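Transcription factor SPN1 (Saccharomyces cerevisiae, PDB 3NFQ) regulates transcription by RNA polymerase II and may act in both the recruitment and post-recruitment steps of the TATA-binding protein. Local coordinates at residues K54-V59 / K100-A105; N67-I72 / N107-K112. All coordinates share one frame; numbering follows the deposited sequence.

Contact 1: residues K54-V59 / K100-A105; sequences KLLPKV and KSLFAA
The hydroxyl of S101 lies against L56, with OG 3.8 Å from L56 CD2, while its hydrogen bond runs elsewhere, to the backbone oxygen of E97 one turn earlier in the same helix. That bond satisfies the hydroxyl, so the contact with L56 is van der Waals packing. L56 meets the serine with both branches: CD1 and CD2 each lie 4.0 Å from S101 CB, placing the methyl fork astride this carbon. L56 CG is anti to its backbone N (chi1 -179°), which turns the fork toward helix 96-107.

Beside the serine, L102 contributes a single methyl, CD2, which is 3.9 Å from V59 CG1 and, more loosely, 4.2 Å from L56 CD1. The L102 side chain runs at a slant to both partners. With V59 CG1 anti to the backbone N (chi1 167°), this branch faces the leucine methyl. An alanine in place of L56 has no fork, and is likely to leave S101 CB uncovered on this side and a gap beside L102 CD2.

The axes of the two short helical segments are 10.7 Å apart at closest approach and 11° from parallel; L56 and S101 have CA atoms 8.1 Å apart. This spacing is bridged chiefly by leucine and valine side chains, and 148 Å² is buried in total. Residues 54-59 are kinked at P57, whose ring nitrogen has no proton to give, and the K58 N to L55 O bond there is weak.

Such side-chain packing between helices 51-63 and 96-107 is consistent with the helical bundle of the TFIIS N-terminal family. W84 of helix 77-85 touches L56, V59 and L102, so a third helix packs against the same three side chains, while M25 of the long helix 10-42 also packs on V59.

Contact 2: residues N67-I72 / N107-K112; sequences NLADTI and NDLPVK
L109 meets A69 and I72 by dividing at its tip. Its CB makes no approach within 4.2 Å to residues 67-72, and neither does CG; the two methyls do all the reaching. CD2 comes to 3.9 Å from A69 CB and 4.0 Å from A69 CA, resting against A69 itself. CD1 goes to I72, three residues further on, 4.0 Å from its CG2, with the two side chains lying aslant. The chi1 of L109, -109°, is well off a staggered position, a strained setting that may be the price of reaching both A69 and I72.

I72 offers CG2, the branch opposite its backbone N. A69 CB is shared: besides the leucine methyl it faces P110 CD at 4.0 Å, so the proline ring covers the outer edge of the contact. L77 and L78, on helix 77-85, touch I72 and L109 respectively.

P110 is the centre of an inverse gamma turn, closed by V111 N to L109 O at 2.8 Å. The turn lies between helix 96-107 and helix 113-119, with K112 at the N-cap of the latter. The arrangement is a turn linking two helices, consistent with the helical bundle of the TFIIS N-terminal family.

In the fold
Both contacts belong to the conserved central domain of the protein, an all-helical structure, and both are partly buried. Contact 1, the deeper, joins two nearly parallel helices, with its centre about 8 Å from the chain centre; contact 2, with its centre about 13 Å from the chain centre, sets a short helix against a loop. The two contact centres lie 14 Å apart. Of the four touching residues in each, two are buried; contact 2 also has one exposed, P110, contact 1 none. Helices 51-63 and 69-74 succeed one another, as do helix 96-107 and its following loop, and helix 77-85 touches both contacts. The chemistry is apolar throughout, apart from the serine hydroxyl in contact 1.

Contact 1: residues K54-V59 / K100-A105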
loop_
_atom_site.group_PDB
_atom_site.type_symbol
_atom_site.label_atom_id
_atom_site.label_comp_id
_atom_site.label_asym_id
_atom_site.label_seq_id
_atom_site.Cartn_x
_atom_site.Cartn_y
_atom_site.Cartn_z
ATOM N N LYS A 54 -1.764 12.058 -5.996
ATOM C CA LYS A 54 -1.548 12.262 -7.411
ATOM C C LYS A 54 -1.107 11.014 -8.112
ATOM O O LYS A 54 -1.373 10.860 -9.291
ATOM C CB LYS A 54 -0.469 13.316 -7.668
ATOM C CG LYS A 54 -0.908 14.710 -7.311
ATOM C CD LYS A 54 0.194 15.677 -7.800
ATOM C CE LYS A 54 -0.015 17.048 -7.226
ATOM N NZ LYS A 54 1.240 17.881 -7.348
ATOM N N LEU A 55 -0.322 10.165 -7.418
ATOM C CA LEU A 55 0.157 8.941 -7.986
ATOM C C LEU A 55 -0.874 7.801 -7.865
ATOM O O LEU A 55 -0.784 6.831 -8.580
ATOM C CB LEU A 55 1.476 8.527 -7.330
ATOM C CG LEU A 55 2.294 7.352 -7.868
ATOM C CD1 LEU A 55 2.646 7.435 -9.402
ATOM C CD2 LEU A 55 3.569 7.239 -7.054
ATOM N N LEU A 56 -1.826 7.913 -6.964
ATOM C CA LEU A 56 -2.745 6.787 -6.685
ATOM C C LEU A 56 -3.419 6.131 -7.919
ATOM O O LEU A 56 -3.453 4.916 -8.031
ATOM C CB LEU A 56 -3.747 7.213 -5.600
ATOM C CG LEU A 56 -4.782 6.157 -5.159
ATOM C CD1 LEU A 56 -4.074 4.952 -4.433
ATOM C CD2 LEU A 56 -5.824 6.819 -4.291
ATOM N N PRO A 57 -3.962 6.934 -8.839
ATOM C CA PRO A 57 -4.567 6.377 -10.073
ATOM C C PRO A 57 -3.653 5.396 -10.815
ATOM O O PRO A 57 -4.101 4.363 -11.288
ATOM C CB PRO A 57 -4.808 7.619 -10.941
ATOM C CG PRO A 57 -5.036 8.731 -9.924
ATOM C CD PRO A 57 -4.039 8.400 -8.789
ATOM N N LYS A 58 -2.380 5.706 -10.928
ATOM C CA LYS A 58 -1.445 4.809 -11.553
ATOM C C LYS A 58 -1.219 3.561 -10.744
ATOM O O LYS A 58 -1.126 2.454 -11.301
ATOM C CB LYS A 58 -0.109 5.503 -11.792
ATOM C CG LYS A 58 0.785 4.709 -12.695
ATOM C CD LYS A 58 2.125 5.409 -12.789
ATOM C CE LYS A 58 3.000 4.859 -13.908
ATOM N NZ LYS A 58 4.225 5.775 -14.011
ATOM N N VAL A 59 -1.150 3.703 -9.413
ATOM C CA VAL A 59 -0.917 2.550 -8.602
ATOM C C VAL A 59 -2.087 1.551 -8.703
ATOM O O VAL A 59 -1.893 0.329 -8.833
ATOM C CB VAL A 59 -0.776 2.983 -7.124
ATOM C CG1 VAL A 59 -0.846 1.799 -6.217
ATOM C CG2 VAL A 59 0.522 3.804 -6.919
ATOM N N LYS A 100 -9.055 2.706 1.106
ATOM C CA LYS A 100 -10.054 1.958 0.369
ATOM C C LYS A 100 -9.555 1.552 -1.023
ATOM O O LYS A 100 -9.771 0.415 -1.479
ATOM C CB LYS A 100 -11.311 2.805 0.241
ATOM C CG LYS A 100 -12.415 1.952 -0.278
ATOM C CD LYS A 100 -13.622 2.798 -0.654
ATOM C CE LYS A 100 -14.776 1.840 -0.940
ATOM N NZ LYS A 100 -16.033 2.627 -0.960
ATOM N N SER A 101 -8.858 2.464 -1.695
ATOM C CA SER A 101 -8.327 2.128 -3.019
ATOM C C SER A 101 -7.298 1.036 -2.957
ATOM O O SER A 101 -7.279 0.124 -3.794
ATOM C CB SER A 101 -7.679 3.331 -3.695
ATOM O OG SER A 101 -8.689 4.304 -3.923
ATOM N N LEU A 102 -6.377 1.149 -2.008
ATOM C CA LEU A 102 -5.366 0.076 -1.897
ATOM C C LEU A 102 -5.923 -1.269 -1.465
ATOM O O LEU A 102 -5.536 -2.333 -2.005
ATOM C CB LEU A 102 -4.208 0.511 -0.993
ATOM C CG LEU A 102 -3.357 1.678 -1.515
ATOM C CD1 LEU A 102 -2.234 1.991 -0.483
ATOM C CD2 LEU A 102 -2.746 1.349 -2.828
ATOM N N PHE A 103 -6.841 -1.265 -0.506
ATOM C CA PHE A 103 -7.404 -2.524 -0.062
ATOM C C PHE A 103 -8.267 -3.145 -1.180
ATOM O O PHE A 103 -8.283 -4.337 -1.367
ATOM C CB PHE A 103 -8.190 -2.340 1.260
ATOM C CG PHE A 103 -7.344 -2.563 2.504
ATOM C CD1 PHE A 103 -7.003 -1.494 3.330
ATOM C CD2 PHE A 103 -6.944 -3.843 2.854
ATOM C CE1 PHE A 103 -6.228 -1.716 4.516
ATOM C CE2 PHE A 103 -6.175 -4.051 4.029
ATOM C CZ PHE A 103 -5.830 -2.998 4.829
ATOM N N ALA A 104 -8.946 -2.341 -1.978
ATOM C CA ALA A 104 -9.707 -2.937 -3.062
ATOM C C ALA A 104 -8.790 -3.576 -4.099
ATOM O O ALA A 104 -9.072 -4.662 -4.642
ATOM C CB ALA A 104 -10.647 -1.854 -3.738
ATOM N N ALA A 105 -7.670 -2.915 -4.392
ATOM C CA ALA A 105 -6.678 -3.479 -5.292
ATOM C C ALA A 105 -6.028 -4.729 -4.732
ATOM O O ALA A 105 -5.803 -5.662 -5.486
ATOM C CB ALA A 105 -5.611 -2.401 -5.652
#

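Contact 2: residues N67-I72 / N107-K112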
loop_
_atom_site.group_PDB
_atom_site.type_symbol
_atom_site.label_atom_id
_atom_site.label_comp_id
_atom_site.label_asym_id
_atom_site.label_seq_id
_atom_site.Cartn_x
_atom_site.Cartn_y
_atom_site.Cartn_z
ATOM N N ASN A 67 -2.268 -9.543 -15.643
ATOM C CA ASN A 67 -0.980 -10.099 -16.086
ATOM C C ASN A 67 0.225 -9.441 -15.488
ATOM O O ASN A 67 1.359 -9.806 -15.819
ATOM C CB ASN A 67 -0.829 -10.193 -17.588
ATOM C CG ASN A 67 -1.520 -9.110 -18.297
ATOM O OD1 ASN A 67 -1.157 -7.916 -18.185
ATOM N ND2 ASN A 67 -2.558 -9.496 -19.058
ATOM N N LEU A 68 -0.006 -8.478 -14.600
ATOM C CA LEU A 68 1.107 -7.890 -13.883
ATOM C C LEU A 68 1.290 -8.505 -12.503
ATOM O O LEU A 68 2.286 -8.196 -11.835
ATOM C CB LEU A 68 0.974 -6.356 -13.847
ATOM C CG LEU A 68 1.066 -5.658 -15.207
ATOM C CD1 LEU A 68 1.048 -4.128 -15.100
ATOM C CD2 LEU A 68 2.309 -6.126 -15.967
ATOM N N ALA A 69 0.376 -9.405 -12.072
ATOM C CA ALA A 69 0.436 -9.968 -10.700
ATOM C C ALA A 69 1.769 -10.583 -10.307
ATOM O O ALA A 69 2.325 -10.311 -9.223
ATOM C CB ALA A 69 -0.703 -10.979 -10.447
ATOM N N ASP A 70 2.269 -11.460 -11.175
ATOM C CA ASP A 70 3.573 -12.076 -10.976
ATOM C C ASP A 70 4.668 -11.056 -10.803
ATOM O O ASP A 70 5.436 -11.158 -9.852
ATOM C CB ASP A 70 3.931 -12.985 -12.171
ATOM C CG ASP A 70 3.144 -14.276 -12.188
ATOM O OD1 ASP A 70 2.587 -14.673 -11.137
ATOM O OD2 ASP A 70 3.089 -14.898 -13.281
ATOM N N THR A 71 4.746 -10.065 -11.696
ATOM C CA THR A 71 5.801 -9.047 -11.607
ATOM C C THR A 71 5.693 -8.210 -10.316
ATOM O O THR A 71 6.705 -7.914 -9.669
ATOM C CB THR A 71 5.743 -8.025 -12.756
ATOM O OG1 THR A 71 5.524 -8.688 -14.023
ATOM C CG2 THR A 71 7.044 -7.230 -12.789
ATOM N N ILE A 72 4.456 -7.820 -9.989
ATOM C CA ILE A 72 4.140 -7.078 -8.743
ATOM C C ILE A 72 4.623 -7.895 -7.575
ATOM O O ILE A 72 5.366 -7.389 -6.720
ATOM C CB ILE A 72 2.606 -6.850 -8.621
ATOM C CG1 ILE A 72 2.208 -5.808 -9.635
ATOM C CG2 ILE A 72 2.192 -6.417 -7.177
ATOM C CD1 ILE A 72 0.705 -5.818 -10.029
ATOM N N ASN A 107 -7.412 -6.874 -2.852
ATOM C CA ASN A 107 -8.432 -7.915 -2.757
ATOM C C ASN A 107 -8.360 -8.880 -3.936
ATOM O O ASN A 107 -8.748 -10.044 -3.826
ATOM C CB ASN A 107 -9.809 -7.270 -2.651
ATOM C CG ASN A 107 -10.890 -8.289 -2.491
ATOM O OD1 ASN A 107 -11.673 -8.503 -3.390
ATOM N ND2 ASN A 107 -10.837 -9.020 -1.421
ATOM N N ASP A 108 -7.805 -8.402 -5.038
ATOM C CA ASP A 108 -7.690 -9.138 -6.286
ATOM C C ASP A 108 -6.306 -9.800 -6.557
ATOM O O ASP A 108 -6.153 -10.513 -7.549
ATOM C CB ASP A 108 -7.971 -8.171 -7.448
ATOM C CG ASP A 108 -9.405 -7.639 -7.458
ATOM O OD1 ASP A 108 -10.351 -8.436 -7.273
ATOM O OD2 ASP A 108 -9.566 -6.411 -7.658
ATOM N N LEU A 109 -5.313 -9.561 -5.702
ATOM C CA LEU A 109 -3.960 -10.041 -5.910
ATOM C C LEU A 109 -3.745 -11.357 -5.211
ATOM O O LEU A 109 -4.190 -11.507 -4.081
ATOM C CB LEU A 109 -2.967 -9.053 -5.281
ATOM C CG LEU A 109 -2.068 -8.151 -6.085
ATOM C CD1 LEU A 109 -1.050 -7.538 -5.106
ATOM C CD2 LEU A 109 -1.313 -8.881 -7.228
ATOM N N PRO A 110 -3.087 -12.329 -5.878
ATOM C CA PRO A 110 -2.855 -13.614 -5.215
ATOM C C PRO A 110 -1.750 -13.622 -4.124
ATOM O O PRO A 110 -0.757 -14.372 -4.223
ATOM C CB PRO A 110 -2.545 -14.568 -6.382
ATOM C CG PRO A 110 -2.012 -13.666 -7.464
ATOM C CD PRO A 110 -2.665 -12.339 -7.299
ATOM N N VAL A 111 -1.927 -12.815 -3.081
ATOM C CA VAL A 111 -0.913 -12.697 -2.018
ATOM C C VAL A 111 -0.747 -13.974 -1.173
ATOM O O VAL A 111 -1.726 -14.596 -0.762
ATOM C CB VAL A 111 -1.282 -11.515 -1.117
ATOM C CG1 VAL A 111 -0.249 -11.307 -0.015
ATOM C CG2 VAL A 111 -1.446 -10.256 -1.976
ATOM N N LYS A 112 0.493 -14.309 -0.848
ATOM C CA LYS A 112 0.787 -15.458 0.009
ATOM C C LYS A 112 1.586 -15.015 1.229
ATOM O O LYS A 112 2.075 -13.888 1.306
ATOM C CB LYS A 112 1.599 -16.507 -0.760
ATOM C CG LYS A 112 0.987 -16.998 -2.062
ATOM C CD LYS A 112 -0.424 -17.550 -1.819
ATOM C CE LYS A 112 -1.041 -18.140 -3.083
ATOM N NZ LYS A 112 -2.344 -18.708 -2.690
#